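Local coordinates for protein spaetzle C-106 (Drosophila melanogaster, PDB 4LXR), which serves as the cytokine ligand of the Toll receptor, switching on signalling that sets embryonic dorsal-ventral polarity and induces the antifungal peptide drosomycin, at residues 58-61 against 62-66. Numbering follows the deposited sequence.
Sequences ANFP and QSYNP
Pro-61 presents its CB-CG-CD side to one face of the phenol of Tyr-64, three residues on, in a CH-pi contact: its CD stands 3.6 Å from the ring centroid, 9° off the normal, while CG sits 3.6 Å from CE1 of Tyr-64. With CG of Tyr-64 anti to its own carbonyl carbon (chi1 -78°), the ring folds back over the proline. The remaining apolar packing belongs to Phe-60, whose CD1 meets Tyr-64 CD2 at 3.7 Å, the two side chains crossing at about a right angle; Pro-66 CG approaches CD2 of Phe-60 more loosely, at 4.3 Å. Leu-103 touches Phe-60, Tyr-64 and Pro-66. In the cystine-knot fold, this loop joins strands 43-47 and 67-73, and its turn is a short 3-10 segment, 62-64. One backbone bond closes it, Tyr-64 N to Pro-61 O at 2.9 Å. A weak bond from Asn-65 N to Gln-62 O follows at 3.4 Å. At the receptor interface, Arg-277 of the Toll chain hydrogen-bonds Phe-60 O, and Asn-275 of that chain bonds Asn-59 OD1. Asn-59 O accepts a hydrogen bond from Asn-59 of the second Spaetzle subunit.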
# COMPACT_ATOMS: atom_id res chain seq x y z
N ALA C 58 -22.80 -9.03 9.95
CA ALA C 58 -24.03 -9.19 9.17
C ALA C 58 -24.33 -8.01 8.22
O ALA C 58 -25.35 -8.02 7.53
CB ALA C 58 -25.20 -9.41 10.11
N ASN C 59 -23.46 -7.00 8.22
CA ASN C 59 -23.58 -5.84 7.31
C ASN C 59 -22.31 -5.63 6.46
O ASN C 59 -21.74 -4.54 6.43
CB ASN C 59 -23.93 -4.55 8.09
CG ASN C 59 -24.19 -3.36 7.16
OD1 ASN C 59 -24.51 -3.55 5.99
ND2 ASN C 59 -24.06 -2.12 7.69
N PHE C 60 -21.88 -6.68 5.77
CA PHE C 60 -20.85 -6.57 4.75
C PHE C 60 -21.49 -7.07 3.46
O PHE C 60 -22.49 -7.80 3.52
CB PHE C 60 -19.59 -7.40 5.12
CG PHE C 60 -18.75 -6.78 6.23
CD1 PHE C 60 -17.90 -5.72 5.96
CD2 PHE C 60 -18.83 -7.26 7.52
CE1 PHE C 60 -17.13 -5.15 6.97
CE2 PHE C 60 -18.07 -6.69 8.56
CZ PHE C 60 -17.21 -5.64 8.28
N PRO C 61 -20.96 -6.65 2.29
CA PRO C 61 -21.36 -7.19 0.99
C PRO C 61 -21.32 -8.71 1.03
O PRO C 61 -20.41 -9.25 1.67
CB PRO C 61 -20.29 -6.65 0.05
CG PRO C 61 -19.85 -5.37 0.68
CD PRO C 61 -19.88 -5.64 2.15
N GLN C 62 -22.27 -9.37 0.38
CA GLN C 62 -22.38 -10.82 0.46
C GLN C 62 -21.09 -11.53 0.04
O GLN C 62 -20.72 -12.54 0.62
CB GLN C 62 -23.55 -11.34 -0.38
CG GLN C 62 -24.11 -12.70 0.07
CD GLN C 62 -25.05 -12.58 1.29
OE1 GLN C 62 -26.23 -12.24 1.14
NE2 GLN C 62 -24.51 -12.84 2.48
N SER C 63 -20.40 -10.97 -0.96
CA SER C 63 -19.19 -11.63 -1.49
C SER C 63 -18.03 -11.56 -0.50
O SER C 63 -17.03 -12.26 -0.68
CB SER C 63 -18.78 -11.01 -2.83
OG SER C 63 -18.33 -9.67 -2.66
N TYR C 64 -18.14 -10.74 0.55
CA TYR C 64 -17.03 -10.63 1.51
C TYR C 64 -16.81 -11.93 2.30
O TYR C 64 -15.71 -12.16 2.79
CB TYR C 64 -17.20 -9.46 2.48
CG TYR C 64 -16.85 -8.10 1.92
CD1 TYR C 64 -16.86 -7.85 0.55
CD2 TYR C 64 -16.50 -7.06 2.78
CE1 TYR C 64 -16.56 -6.60 0.05
CE2 TYR C 64 -16.19 -5.82 2.29
CZ TYR C 64 -16.22 -5.60 0.93
OH TYR C 64 -15.92 -4.35 0.47
N ASN C 65 -17.86 -12.75 2.41
CA ASN C 65 -17.81 -14.02 3.13
C ASN C 65 -16.87 -14.03 4.35
O ASN C 65 -15.88 -14.76 4.35
CB ASN C 65 -17.42 -15.16 2.18
CG ASN C 65 -17.67 -16.52 2.79
OD1 ASN C 65 -16.98 -17.50 2.48
ND2 ASN C 65 -18.65 -16.59 3.69
N PRO C 66 -17.18 -13.23 5.38
CA PRO C 66 -16.22 -13.09 6.48
C PRO C 66 -15.95 -14.41 7.22
O PRO C 66 -16.89 -15.14 7.54
CB PRO C 66 -16.89 -12.06 7.38
CG PRO C 66 -17.75 -11.25 6.43
CD PRO C 66 -18.31 -12.31 5.53